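Local coordinates for enoyl-CoA hydratase (Mycolicibacterium smegmatis, PDB 7MCM), which probably hydrates the double bond of trans-2-enoyl-CoA thioesters to (3S)-3-hydroxyacyl-CoA, a step of fatty acid oxidation, at residues Pro7-Arg12 with Thr18-Val23; Gly154-Pro159 with Glu225-Ser230; Trp164-Glu169 with Leu183-Val188. One frame throughout, in Å; residues are numbered along the deposited sequence. Where two conformers were deposited one is given.

In the fold
Close to the N terminus, contact 1 closes the short beta hairpin of strands 8-13 and 16-21, which forms one margin of the six-stranded sheet. The chain then lays down the sheet strands 54-59, 109-113 and 130-134 before helix 154-162, whose residues 154-159 reach forward 66 residues to 225-230 in contact 2. Contact 3, between helix 164-173 and the end of helix 179-185, closes a smaller loop that falls wholly within that span. Contacts 2 and 3 touch directly, with Leu158 and Pro159 packed on Ala167, and both meet a second subunit. Contact 1 lies across the chain's centre from them, its centre about 27 Å from that of contact 2 and 28 Å from that of contact 3.

Contact 1: residues Pro7-Arg12 with Thr18-Val23; sequences PLRIDR and TWTIDV
Arg9 and Asp22 are joined by a salt bridge whose NE-H...OD2 hydrogen bond is weak, 3.3 Å from Arg9 NE to Asp22 OD2; OD2 lies at the edge of the guanidinium, near its plane, while the carboxylate plane stands 83° away from that of the guanidinium. Asp22 sends its carboxylate there with CG anti to the backbone N (chi1 -161°). The arginine chain bends at chi3, and one face of its guanidinium settles over Thr20, whose CG2 is 3.7 Å from NH2 of Arg9. A long salt bridge from NH1 to Asp11 OD2, within strand 8-12, extends the charged network. Beside it a water is held between Asp11 OD2, Thr18 O and Thr20 OG1, so both strands share it.

The backbone evidence identifies an antiparallel beta hairpin at the margin of the crotonase-fold sheet: the strand axes run at 160° to each other. Arg9 with Thr20 and Asp11 with Thr18 are hydrogen-bonded pairs, each closed by two N-H...O bonds; Leu8 with Ile21 and Ile10 with Trp19 are non-hydrogen-bonded pairs. One further bond, Asp22 N to Pro7 O at 2.7 Å, continues the ladder past the strand ends, although the donor sits well above the plane of the Pro7 carbonyl.

Leu8, Ile10, Trp19 and Ile21 occupy the face away from the charged network, where Leu8, Ile10 and Trp19 pack on helix 33-48. Leu8 CD1 comes within 3.8 Å of Trp19 CB and also meets Ile21 CG1. Ile10 runs alongside the indole and points the same way, with CG1 3.9 Å from Trp19 CD1; the indole NE1 is hydrogen-bonded to Gln17. At the open end of the hairpin, Pro7 CB lies against Val23 CG2 at 4.0 Å.

Contact 2: residues Gly154-Pro159 with Glu225-Ser230; sequences GTWFLP and ESRTAS
With chi1 at -168°, Trp156 has its CG opposite the backbone N, and the indole extends from helix 154-162 toward Arg227, while Arg227 bends at chi3 (-78°) and so turns its guanidinium across the end of that ring. The contact joins this helix of the crotonase fold to the segment linking helix 213-226 to the C-terminal helix 231-241, where subunits also meet.

The ring and guanidinium planes are nearly perpendicular (85°), with the six-membered edge of Trp156 directed at one face of the guanidinium: CH2 is 4.1 Å from Arg227 NE, and CZ3 lies over the centre of the group. Arg227 also reaches the rim of Phe157, with NH2 3.9 Å from CE1. Phe157 in turn is covered on one face by Trp156 CE3, which lies over the centre of its ring.

Neighbouring subunits complete the setting. Trp156 NE1 donates to Ala229 O of a second subunit, and Trp164 of a third subunit makes a cation-pi contact with Arg227. Next along the same indole edge, the methyl CG2 of Thr228 lies near the ring plane, 3.9 Å from Trp156 CZ2.

Contact 3: residues Trp164-Glu169 with Leu183-Val188; sequences WARAAE and LSWGLV
The indole of Trp185 has the side chain of Arg166 spread over one face. The guanidinium lies nearly parallel to the indole (10°), with Trp185 NE1 over its rim, 3.3 Å from Arg166 NE. These are two donors, one above the other, not a hydrogen bond. Arg166 CD forms a CH-pi contact, 3.5 Å from the centroid of the six-membered ring and 13° off its normal. At the guanidinium edge sits the carboxylate of Glu169: NH1 of Arg166 donates at 2.8 Å to Glu169 OE1, which lies almost in the guanidinium plane and accepts on its syn lone pair. Glu169 OE2 comes obliquely to the indole, 3.9 Å from Trp185 CH2.

In the fold, this pins helix 164-173 to the C-terminal end of helix 179-185, where Gly186, with positive phi, completes a Schellman motif just after Trp185. Arg166 bends at chi2 (-60°), which lays its outer chain across the ring, while the salt bridge to Glu169, one helical turn on, limits rotation of the guanidinium. Glu169 OE2 has a second charged partner, Arg207 of a second subunit, and Arg166 NH2 makes a weak hydrogen bond to Asn189 O of that same subunit.

Contact 1: residues Pro7-Arg12 with Thr18-Val23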
ATOM      1  N   PRO B   7      15.314  -3.352  35.528  1.00 45.18           N
ATOM      2  CA  PRO B   7      14.366  -4.247  34.840  1.00 44.16           C
ATOM      3  C   PRO B   7      14.914  -4.921  33.598  1.00 46.09           C
ATOM      4  O   PRO B   7      14.294  -5.881  33.123  1.00 37.87           O
ATOM      5  CB  PRO B   7      13.202  -3.317  34.491  1.00 51.04           C
ATOM      6  CG  PRO B   7      13.816  -1.948  34.450  1.00 50.23           C
ATOM      7  CD  PRO B   7      14.875  -1.951  35.496  1.00 48.07           C
ATOM      8  N   LEU B   8      16.032  -4.457  33.047  1.00 44.55           N
ATOM      9  CA  LEU B   8      16.604  -5.052  31.837  1.00 44.81           C
ATOM     10  C   LEU B   8      18.121  -5.082  32.020  1.00 45.58           C
ATOM     11  O   LEU B   8      18.784  -4.053  31.868  1.00 51.03           O
ATOM     12  CB  LEU B   8      16.196  -4.251  30.604  1.00 38.50           C
ATOM     13  CG  LEU B   8      16.503  -4.834  29.234  1.00 38.28           C
ATOM     14  CD1 LEU B   8      15.756  -6.144  29.040  1.00 41.08           C
ATOM     15  CD2 LEU B   8      16.163  -3.833  28.124  1.00 38.27           C
ATOM     16  N   ARG B   9      18.665  -6.256  32.359  1.00 43.82           N
ATOM     17  CA  ARG B   9      20.109  -6.402  32.534  1.00 44.14           C
ATOM     18  C   ARG B   9      20.782  -6.511  31.170  1.00 42.55           C
ATOM     19  O   ARG B   9      20.347  -7.289  30.315  1.00 39.35           O
ATOM     20  CB  ARG B   9      20.443  -7.643  33.364  1.00 44.42           C
ATOM     21  CG  ARG B   9      19.777  -7.703  34.726  1.00 57.12           C
ATOM     22  CD  ARG B   9      20.504  -8.658  35.668  1.00 64.38           C
ATOM     23  NE  ARG B   9      19.963 -10.012  35.608  1.00 70.88           N
ATOM     24  CZ  ARG B   9      20.516 -11.008  34.927  1.00 71.50           C
ATOM     25  NH1 ARG B   9      21.632 -10.833  34.232  1.00 74.82           N
ATOM     26  NH2 ARG B   9      19.934 -12.206  34.941  1.00 67.10           N
ATOM     27  N   ILE B  10      21.855  -5.755  30.968  1.00 48.31           N
ATOM     28  CA  ILE B  10      22.539  -5.724  29.682  1.00 51.19           C
ATOM     29  C   ILE B  10      23.952  -6.255  29.862  1.00 47.24           C
ATOM     30  O   ILE B  10      24.738  -5.695  30.633  1.00 51.00           O
ATOM     31  CB  ILE B  10      22.524  -4.323  29.060  1.00 50.56           C
ATOM     32  CG1 ILE B  10      21.069  -3.926  28.769  1.00 49.18           C
ATOM     33  CG2 ILE B  10      23.304  -4.321  27.759  1.00 44.61           C
ATOM     34  CD1 ILE B  10      20.895  -2.527  28.272  1.00 54.82           C
ATOM     35  N   ASP B  11      24.245  -7.373  29.193  1.00 47.69           N
ATOM     36  CA  ASP B  11      25.549  -8.027  29.194  1.00 52.05           C
ATOM     37  C   ASP B  11      26.132  -7.945  27.793  1.00 49.98           C
ATOM     38  O   ASP B  11      25.396  -8.056  26.813  1.00 44.31           O
ATOM     39  CB  ASP B  11      25.433  -9.508  29.574  1.00 54.10           C
ATOM     40  CG  ASP B  11      24.885  -9.719  30.968  1.00 61.36           C
ATOM     41  OD1 ASP B  11      25.216  -8.922  31.868  1.00 68.60           O
ATOM     42  OD2 ASP B  11      24.112 -10.683  31.159  1.00 60.04           O
ATOM     43  N   ARG B  12      27.435  -7.730  27.682  1.00 49.83           N
ATOM     44  CA  ARG B  12      28.080  -7.760  26.374  1.00 53.82           C
ATOM     45  C   ARG B  12      29.142  -8.845  26.310  1.00 57.22           C
ATOM     46  O   ARG B  12      29.947  -8.991  27.233  1.00 52.77           O
ATOM     47  CB  ARG B  12      28.717  -6.429  26.006  1.00 61.54           C
ATOM     48  CG  ARG B  12      29.234  -6.423  24.562  1.00 66.70           C
ATOM     49  CD  ARG B  12      29.802  -5.081  24.226  1.00 70.72           C
ATOM     50  NE  ARG B  12      28.811  -4.070  24.565  1.00 75.44           N
ATOM     51  CZ  ARG B  12      29.033  -2.764  24.557  1.00 77.64           C
ATOM     52  NH1 ARG B  12      30.214  -2.265  24.225  1.00 78.27           N
ATOM     53  NH2 ARG B  12      28.045  -1.940  24.897  1.00 72.50           N
ATOM     54  N   THR B  18      23.390  -9.355  25.471  1.00 37.72           N
ATOM     55  CA  THR B  18      22.232 -10.060  25.994  1.00 34.01           C
ATOM     56  C   THR B  18      21.433  -9.104  26.864  1.00 39.75           C
ATOM     57  O   THR B  18      21.993  -8.436  27.744  1.00 37.06           O
ATOM     58  CB  THR B  18      22.647 -11.299  26.780  1.00 39.53           C
ATOM     59  OG1 THR B  18      23.434 -12.138  25.935  1.00 40.69           O
ATOM     60  CG2 THR B  18      21.414 -12.082  27.221  1.00 36.62           C
ATOM     61  N   TRP B  19      20.137  -9.017  26.588  1.00 36.71           N
ATOM     62  CA  TRP B  19      19.190  -8.247  27.386  1.00 36.87           C
ATOM     63  C   TRP B  19      18.329  -9.245  28.145  1.00 35.87           C
ATOM     64  O   TRP B  19      17.646 -10.067  27.527  1.00 31.09           O
ATOM     65  CB  TRP B  19      18.309  -7.365  26.505  1.00 36.70           C
ATOM     66  CG  TRP B  19      19.041  -6.386  25.635  1.00 36.63           C
ATOM     67  CD1 TRP B  19      20.383  -6.132  25.616  1.00 40.31           C
ATOM     68  CD2 TRP B  19      18.455  -5.528  24.651  1.00 32.71           C
ATOM     69  NE1 TRP B  19      20.665  -5.157  24.688  1.00 36.17           N
ATOM     70  CE2 TRP B  19      19.496  -4.773  24.081  1.00 35.48           C
ATOM     71  CE3 TRP B  19      17.142  -5.321  24.202  1.00 35.16           C
ATOM     72  CZ2 TRP B  19      19.268  -3.820  23.086  1.00 37.36           C
ATOM     73  CZ3 TRP B  19      16.918  -4.382  23.216  1.00 35.84           C
ATOM     74  CH2 TRP B  19      17.975  -3.650  22.659  1.00 35.15           C
ATOM     75  N   THR B  20      18.371  -9.185  29.478  1.00 36.36           N
ATOM     76  CA  THR B  20      17.613 -10.104  30.315  1.00 35.62           C
ATOM     77  C   THR B  20      16.520  -9.311  31.021  1.00 38.12           C
ATOM     78  O   THR B  20      16.813  -8.441  31.852  1.00 39.41           O
ATOM     79  CB  THR B  20      18.509 -10.820  31.323  1.00 40.20           C
ATOM     80  OG1 THR B  20      19.598 -11.448  30.641  1.00 38.86           O
ATOM     81  CG2 THR B  20      17.716 -11.884  32.039  1.00 37.33           C
ATOM     82  N   ILE B  21      15.261  -9.620  30.684  1.00 39.11           N
ATOM     83  CA  ILE B  21      14.125  -9.024  31.375  1.00 33.44           C
ATOM     84  C   ILE B  21      14.162  -9.464  32.824  1.00 35.73           C
ATOM     85  O   ILE B  21      14.253 -10.662  33.116  1.00 37.71           O
ATOM     86  CB  ILE B  21      12.813  -9.465  30.712  1.00 33.97           C
ATOM     87  CG1 ILE B  21      12.813  -9.116  29.219  1.00 32.91           C
ATOM     88  CG2 ILE B  21      11.601  -8.853  31.461  1.00 32.94           C
ATOM     89  CD1 ILE B  21      11.717  -9.831  28.430  1.00 28.32           C
ATOM     90  N   ASP B  22      14.107  -8.496  33.755  1.00 34.84           N
ATOM     91  CA  ASP B  22      14.252  -8.841  35.176  1.00 36.83           C
ATOM     92  C   ASP B  22      13.253  -8.011  36.000  1.00 41.57           C
ATOM     93  O   ASP B  22      13.597  -7.011  36.633  1.00 41.11           O
ATOM     94  CB  ASP B  22      15.706  -8.647  35.638  1.00 43.48           C
ATOM     95  CG  ASP B  22      16.032  -9.402  36.936  1.00 48.27           C
ATOM     96  OD1 ASP B  22      15.113 -10.005  37.535  1.00 46.32           O
ATOM     97  OD2 ASP B  22      17.216  -9.401  37.353  1.00 54.31           O
ATOM     98  N   VAL B  23      11.993  -8.443  35.999  1.00 39.57           N
ATOM     99  CA  VAL B  23      10.953  -7.817  36.815  1.00 39.81           C
ATOM    100  C   VAL B  23      10.402  -8.901  37.736  1.00 41.98           C
ATOM    101  O   VAL B  23       9.326  -9.456  37.468  1.00 39.00           O
ATOM    102  CB  VAL B  23       9.863  -7.175  35.939  1.00 36.94           C
ATOM    103  CG1 VAL B  23       8.884  -6.370  36.773  1.00 39.30           C
ATOM    104  CG2 VAL B  23      10.497  -6.285  34.880  1.00 35.58           C
TER
HETATM  105  O   HOH W   1      21.782  -9.931  30.211  1.00 34.33           O

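Contact 2: residues Gly154-Pro159 with Glu225-Ser230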
ATOM      1  N   GLY B 154       0.468  -7.127  18.369  1.00 30.45           N
ATOM      2  CA  GLY B 154       0.665  -8.555  18.208  1.00 28.83           C
ATOM      3  C   GLY B 154      -0.106  -9.150  17.044  1.00 30.94           C
ATOM      4  O   GLY B 154       0.354 -10.112  16.418  1.00 31.16           O
ATOM      5  N   THR B 155      -1.279  -8.594  16.724  1.00 29.31           N
ATOM      6  CA  THR B 155      -2.027  -9.146  15.594  1.00 25.00           C
ATOM      7  C   THR B 155      -1.351  -8.868  14.252  1.00 28.48           C
ATOM      8  O   THR B 155      -1.670  -9.538  13.268  1.00 31.35           O
ATOM      9  CB  THR B 155      -3.447  -8.594  15.545  1.00 28.43           C
ATOM     10  OG1 THR B 155      -3.379  -7.175  15.412  1.00 28.93           O
ATOM     11  CG2 THR B 155      -4.217  -8.953  16.819  1.00 31.06           C
ATOM     12  N   TRP B 156      -0.463  -7.878  14.176  1.00 29.08           N
ATOM     13  CA  TRP B 156       0.272  -7.646  12.932  1.00 32.91           C
ATOM     14  C   TRP B 156       1.433  -8.626  12.781  1.00 31.89           C
ATOM     15  O   TRP B 156       1.647  -9.178  11.694  1.00 28.13           O
ATOM     16  CB  TRP B 156       0.756  -6.195  12.881  1.00 28.02           C
ATOM     17  CG  TRP B 156       1.272  -5.731  11.537  1.00 30.16           C
ATOM     18  CD1 TRP B 156       0.551  -5.176  10.521  1.00 31.91           C
ATOM     19  CD2 TRP B 156       2.636  -5.744  11.098  1.00 31.30           C
ATOM     20  NE1 TRP B 156       1.376  -4.863   9.467  1.00 34.13           N
ATOM     21  CE2 TRP B 156       2.663  -5.203   9.795  1.00 35.59           C
ATOM     22  CE3 TRP B 156       3.830  -6.175  11.673  1.00 31.67           C
ATOM     23  CZ2 TRP B 156       3.851  -5.065   9.061  1.00 40.34           C
ATOM     24  CZ3 TRP B 156       5.015  -6.041  10.940  1.00 39.11           C
ATOM     25  CH2 TRP B 156       5.012  -5.497   9.650  1.00 40.98           C
ATOM     26  N   PHE B 157       2.150  -8.903  13.875  1.00 28.59           N
ATOM     27  CA  PHE B 157       3.346  -9.738  13.815  1.00 27.60           C
ATOM     28  C   PHE B 157       3.024 -11.232  13.825  1.00 27.91           C
ATOM     29  O   PHE B 157       3.716 -12.017  13.172  1.00 26.81           O
ATOM     30  CB  PHE B 157       4.267  -9.399  14.987  1.00 30.33           C
ATOM     31  CG  PHE B 157       4.869  -8.028  14.905  1.00 32.83           C
ATOM     32  CD1 PHE B 157       6.022  -7.810  14.167  1.00 38.78           C
ATOM     33  CD2 PHE B 157       4.297  -6.962  15.566  1.00 33.11           C
ATOM     34  CE1 PHE B 157       6.583  -6.550  14.083  1.00 40.82           C
ATOM     35  CE2 PHE B 157       4.863  -5.697  15.483  1.00 33.08           C
ATOM     36  CZ  PHE B 157       6.000  -5.500  14.742  1.00 37.10           C
ATOM     37  N   LEU B 158       1.988 -11.656  14.548  1.00 23.07           N
ATOM     38  CA  LEU B 158       1.770 -13.089  14.716  1.00 26.20           C
ATOM     39  C   LEU B 158       1.471 -13.801  13.397  1.00 29.73           C
ATOM     40  O   LEU B 158       2.045 -14.882  13.168  1.00 27.62           O
ATOM     41  CB  LEU B 158       0.661 -13.335  15.759  1.00 25.08           C
ATOM     42  CG  LEU B 158       0.453 -14.800  16.167  1.00 26.34           C
ATOM     43  CD1 LEU B 158       1.743 -15.429  16.730  1.00 25.30           C
ATOM     44  CD2 LEU B 158      -0.670 -14.918  17.212  1.00 31.17           C
ATOM     45  N   PRO B 159       0.629 -13.281  12.499  1.00 29.79           N
ATOM     46  CA  PRO B 159       0.416 -14.002  11.233  1.00 32.96           C
ATOM     47  C   PRO B 159       1.682 -14.112  10.420  1.00 34.95           C
ATOM     48  O   PRO B 159       1.854 -15.082   9.670  1.00 34.04           O
ATOM     49  CB  PRO B 159      -0.638 -13.153  10.503  1.00 34.36           C
ATOM     50  CG  PRO B 159      -1.249 -12.325  11.534  1.00 32.36           C
ATOM     51  CD  PRO B 159      -0.196 -12.067  12.566  1.00 28.50           C
ATOM     52  N   GLU B 225      12.419  -3.332   5.227  1.00 40.13           N
ATOM     53  CA  GLU B 225      11.729  -2.686   4.114  1.00 40.50           C
ATOM     54  C   GLU B 225      10.873  -3.673   3.327  1.00 38.74           C
ATOM     55  O   GLU B 225       9.780  -3.323   2.864  1.00 42.42           O
ATOM     56  CB  GLU B 225      12.760  -2.005   3.209  1.00 41.62           C
ATOM     57  CG  GLU B 225      12.187  -1.434   1.929  1.00 39.87           C
ATOM     58  CD  GLU B 225      11.636  -0.040   2.137  1.00 49.46           C
ATOM     59  OE1 GLU B 225      11.710   0.460   3.279  1.00 54.32           O
ATOM     60  OE2 GLU B 225      11.095   0.538   1.172  1.00 51.83           O
ATOM     61  N   SER B 226      11.325  -4.922   3.204  1.00 39.55           N
ATOM     62  CA  SER B 226      10.624  -5.882   2.364  0.58 39.19           C
ATOM     63  C   SER B 226       9.295  -6.345   2.964  1.00 46.11           C
ATOM     64  O   SER B 226       8.425  -6.815   2.216  1.00 43.29           O
ATOM     65  CB  SER B 226      11.554  -7.063   2.094  0.58 40.32           C
ATOM     66  OG  SER B 226      12.825  -6.598   1.623  0.58 36.25           O
ATOM     67  N   ARG B 227       9.104  -6.217   4.280  1.00 48.04           N
ATOM     68  CA  ARG B 227       7.843  -6.663   4.875  1.00 50.55           C
ATOM     69  C   ARG B 227       6.650  -5.913   4.312  1.00 49.75           C
ATOM     70  O   ARG B 227       5.551  -6.470   4.231  1.00 53.21           O
ATOM     71  CB  ARG B 227       7.873  -6.509   6.398  1.00 49.52           C
ATOM     72  CG  ARG B 227       9.008  -7.260   7.039  1.00 48.68           C
ATOM     73  CD  ARG B 227       8.748  -7.586   8.495  1.00 55.65           C
ATOM     74  NE  ARG B 227       8.954  -6.461   9.400  1.00 65.74           N
ATOM     75  CZ  ARG B 227       9.136  -6.589  10.709  1.00 68.66           C
ATOM     76  NH1 ARG B 227       9.208  -7.783  11.285  1.00 60.08           N
ATOM     77  NH2 ARG B 227       9.237  -5.494  11.461  1.00 66.76           N
ATOM     78  N   THR B 228       6.831  -4.674   3.919  1.00 48.93           N
ATOM     79  CA  THR B 228       5.687  -3.881   3.479  1.00 57.49           C
ATOM     80  C   THR B 228       5.859  -3.269   2.097  1.00 52.54           C
ATOM     81  O   THR B 228       4.890  -3.192   1.339  1.00 52.95           O
ATOM     82  CB  THR B 228       5.419  -2.758   4.489  1.00 54.31           C
ATOM     83  OG1 THR B 228       6.673  -2.236   4.950  1.00 56.42           O
ATOM     84  CG2 THR B 228       4.593  -3.268   5.667  1.00 53.73           C
ATOM     85  N   ALA B 229       7.061  -2.825   1.756  1.00 44.97           N
ATOM     86  CA  ALA B 229       7.251  -2.034   0.555  1.00 43.46           C
ATOM     87  C   ALA B 229       7.080  -2.879  -0.707  1.00 42.38           C
ATOM     88  O   ALA B 229       7.150  -4.110  -0.689  1.00 42.24           O
ATOM     89  CB  ALA B 229       8.634  -1.385   0.565  1.00 42.96           C
ATOM     90  N   SER B 230       6.843  -2.188  -1.817  1.00 40.78           N
ATOM     91  CA  SER B 230       6.777  -2.830  -3.119  1.00 37.94           C
ATOM     92  C   SER B 230       8.140  -3.416  -3.489  1.00 41.60           C
ATOM     93  O   SER B 230       9.166  -3.127  -2.863  1.00 36.87           O
ATOM     94  CB  SER B 230       6.373  -1.815  -4.184  1.00 45.65           C
ATOM     95  OG  SER B 230       7.427  -0.861  -4.326  1.00 41.55           O
TER

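Contact 3: residues Trp164-Glu169 with Leu183-Val188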
ATOM      1  N   TRP B 164      -1.767 -17.004   8.737  1.00 31.88           N
ATOM      2  CA  TRP B 164      -2.981 -16.341   9.204  0.56 36.18           C
ATOM      3  C   TRP B 164      -3.925 -17.291   9.944  1.00 31.40           C
ATOM      4  O   TRP B 164      -4.592 -16.872  10.895  1.00 31.10           O
ATOM      5  CB  TRP B 164      -3.708 -15.679   8.035  0.56 39.30           C
ATOM      6  CG  TRP B 164      -4.610 -14.571   8.517  0.56 43.98           C
ATOM      7  CD1 TRP B 164      -4.252 -13.277   8.805  0.56 42.53           C
ATOM      8  CD2 TRP B 164      -6.010 -14.665   8.783  0.56 39.73           C
ATOM      9  NE1 TRP B 164      -5.349 -12.566   9.225  0.56 42.24           N
ATOM     10  CE2 TRP B 164      -6.440 -13.393   9.217  0.56 42.47           C
ATOM     11  CE3 TRP B 164      -6.945 -15.701   8.694  0.56 39.56           C
ATOM     12  CZ2 TRP B 164      -7.755 -13.135   9.561  0.56 40.32           C
ATOM     13  CZ3 TRP B 164      -8.243 -15.437   9.032  0.56 32.83           C
ATOM     14  CH2 TRP B 164      -8.637 -14.166   9.462  0.56 40.72           C
ATOM     15  N   ALA B 165      -3.997 -18.562   9.547  1.00 31.86           N
ATOM     16  CA  ALA B 165      -4.936 -19.476  10.196  1.00 29.47           C
ATOM     17  C   ALA B 165      -4.495 -19.800  11.621  1.00 33.15           C
ATOM     18  O   ALA B 165      -5.306 -19.748  12.556  1.00 30.70           O
ATOM     19  CB  ALA B 165      -5.095 -20.757   9.375  1.00 29.55           C
ATOM     20  N   ARG B 166      -3.208 -20.092  11.819  1.00 28.68           N
ATOM     21  CA  ARG B 166      -2.728 -20.358  13.178  1.00 30.47           C
ATOM     22  C   ARG B 166      -2.782 -19.102  14.038  1.00 29.25           C
ATOM     23  O   ARG B 166      -3.025 -19.186  15.243  1.00 24.85           O
ATOM     24  CB  ARG B 166      -1.299 -20.912  13.159  1.00 29.54           C
ATOM     25  CG  ARG B 166      -1.167 -22.312  12.589  1.00 31.90           C
ATOM     26  CD  ARG B 166      -1.993 -23.339  13.378  1.00 38.80           C
ATOM     27  NE  ARG B 166      -1.749 -24.687  12.876  1.00 43.00           N
ATOM     28  CZ  ARG B 166      -2.467 -25.759  13.180  1.00 39.74           C
ATOM     29  NH1 ARG B 166      -3.496 -25.694  14.009  1.00 37.23           N
ATOM     30  NH2 ARG B 166      -2.146 -26.928  12.632  1.00 40.65           N
ATOM     31  N   ALA B 167      -2.526 -17.929  13.453  1.00 28.51           N
ATOM     32  CA  ALA B 167      -2.637 -16.707  14.244  1.00 29.81           C
ATOM     33  C   ALA B 167      -4.075 -16.483  14.699  1.00 27.64           C
ATOM     34  O   ALA B 167      -4.316 -16.002  15.811  1.00 28.05           O
ATOM     35  CB  ALA B 167      -2.136 -15.508  13.441  1.00 25.81           C
ATOM     36  N   ALA B 168      -5.040 -16.796  13.831  1.00 24.56           N
ATOM     37  CA  ALA B 168      -6.444 -16.716  14.201  1.00 29.90           C
ATOM     38  C   ALA B 168      -6.753 -17.691  15.330  1.00 26.95           C
ATOM     39  O   ALA B 168      -7.391 -17.327  16.322  1.00 28.32           O
ATOM     40  CB  ALA B 168      -7.329 -16.998  12.977  1.00 28.52           C
ATOM     41  N   GLU B 169      -6.280 -18.933  15.208  1.00 24.79           N
ATOM     42  CA  GLU B 169      -6.489 -19.904  16.273  1.00 26.91           C
ATOM     43  C   GLU B 169      -5.923 -19.402  17.598  1.00 28.83           C
ATOM     44  O   GLU B 169      -6.604 -19.444  18.629  1.00 27.65           O
ATOM     45  CB  GLU B 169      -5.865 -21.247  15.899  1.00 29.73           C
ATOM     46  CG  GLU B 169      -5.980 -22.271  17.013  1.00 31.22           C
ATOM     47  CD  GLU B 169      -5.349 -23.589  16.656  1.00 35.80           C
ATOM     48  OE1 GLU B 169      -4.994 -23.774  15.477  1.00 35.55           O
ATOM     49  OE2 GLU B 169      -5.212 -24.446  17.549  1.00 36.91           O
ATOM     50  N   LEU B 183       7.266 -25.136  17.609  1.00 32.01           N
ATOM     51  CA  LEU B 183       8.243 -25.559  16.611  1.00 35.36           C
ATOM     52  C   LEU B 183       7.544 -26.028  15.344  1.00 35.90           C
ATOM     53  O   LEU B 183       7.884 -25.598  14.239  1.00 36.44           O
ATOM     54  CB  LEU B 183       9.127 -26.676  17.175  1.00 37.14           C
ATOM     55  CG  LEU B 183      10.266 -27.187  16.277  1.00 35.91           C
ATOM     56  CD1 LEU B 183      11.313 -26.104  16.088  1.00 35.01           C
ATOM     57  CD2 LEU B 183      10.910 -28.435  16.858  1.00 35.19           C
ATOM     58  N   SER B 184       6.535 -26.893  15.503  1.00 34.98           N
ATOM     59  CA  SER B 184       5.793 -27.433  14.369  1.00 36.09           C
ATOM     60  C   SER B 184       5.171 -26.331  13.519  1.00 34.82           C
ATOM     61  O   SER B 184       5.076 -26.463  12.294  1.00 34.29           O
ATOM     62  CB  SER B 184       4.718 -28.393  14.880  1.00 35.90           C
ATOM     63  OG  SER B 184       3.876 -28.805  13.829  1.00 51.98           O
ATOM     64  N   TRP B 185       4.721 -25.249  14.146  1.00 32.28           N
ATOM     65  CA  TRP B 185       4.081 -24.159  13.422  1.00 33.37           C
ATOM     66  C   TRP B 185       5.069 -23.136  12.880  1.00 32.72           C
ATOM     67  O   TRP B 185       4.668 -22.260  12.105  1.00 35.60           O
ATOM     68  CB  TRP B 185       3.067 -23.433  14.317  1.00 30.54           C
ATOM     69  CG  TRP B 185       1.899 -24.265  14.752  1.00 31.53           C
ATOM     70  CD1 TRP B 185       1.614 -25.556  14.387  1.00 32.27           C
ATOM     71  CD2 TRP B 185       0.839 -23.852  15.636  1.00 30.61           C
ATOM     72  NE1 TRP B 185       0.440 -25.968  14.987  1.00 32.85           N
ATOM     73  CE2 TRP B 185      -0.050 -24.941  15.761  1.00 33.38           C
ATOM     74  CE3 TRP B 185       0.558 -22.662  16.331  1.00 29.80           C
ATOM     75  CZ2 TRP B 185      -1.199 -24.879  16.559  1.00 34.31           C
ATOM     76  CZ3 TRP B 185      -0.583 -22.601  17.119  1.00 27.09           C
ATOM     77  CH2 TRP B 185      -1.443 -23.706  17.235  1.00 29.95           C
ATOM     78  N   GLY B 186       6.349 -23.248  13.211  1.00 39.74           N
ATOM     79  CA  GLY B 186       7.284 -22.223  12.794  1.00 37.86           C
ATOM     80  C   GLY B 186       7.286 -20.995  13.675  1.00 32.90           C
ATOM     81  O   GLY B 186       7.901 -19.985  13.308  1.00 36.35           O
ATOM     82  N   LEU B 187       6.589 -21.032  14.810  1.00 31.16           N
ATOM     83  CA  LEU B 187       6.675 -19.923  15.754  1.00 32.26           C
ATOM     84  C   LEU B 187       8.098 -19.776  16.291  1.00 33.83           C
ATOM     85  O   LEU B 187       8.570 -18.654  16.504  1.00 32.31           O
ATOM     86  CB  LEU B 187       5.670 -20.130  16.884  1.00 29.49           C
ATOM     87  CG  LEU B 187       5.467 -19.058  17.961  1.00 31.62           C
ATOM     88  CD1 LEU B 187       5.382 -17.671  17.338  1.00 31.73           C
ATOM     89  CD2 LEU B 187       4.194 -19.359  18.752  1.00 32.48           C
ATOM     90  N   VAL B 188       8.809 -20.896  16.474  1.00 35.99           N
ATOM     91  CA  VAL B 188      10.222 -20.906  16.835  1.00 29.53           C
ATOM     92  C   VAL B 188      10.974 -21.801  15.853  1.00 35.40           C
ATOM     93  O   VAL B 188      10.402 -22.690  15.214  1.00 34.25           O
ATOM     94  CB  VAL B 188      10.470 -21.397  18.280  1.00 28.27           C
ATOM     95  CG1 VAL B 188       9.670 -20.583  19.283  1.00 30.93           C
ATOM     96  CG2 VAL B 188      10.152 -22.885  18.402  1.00 30.24           C
TER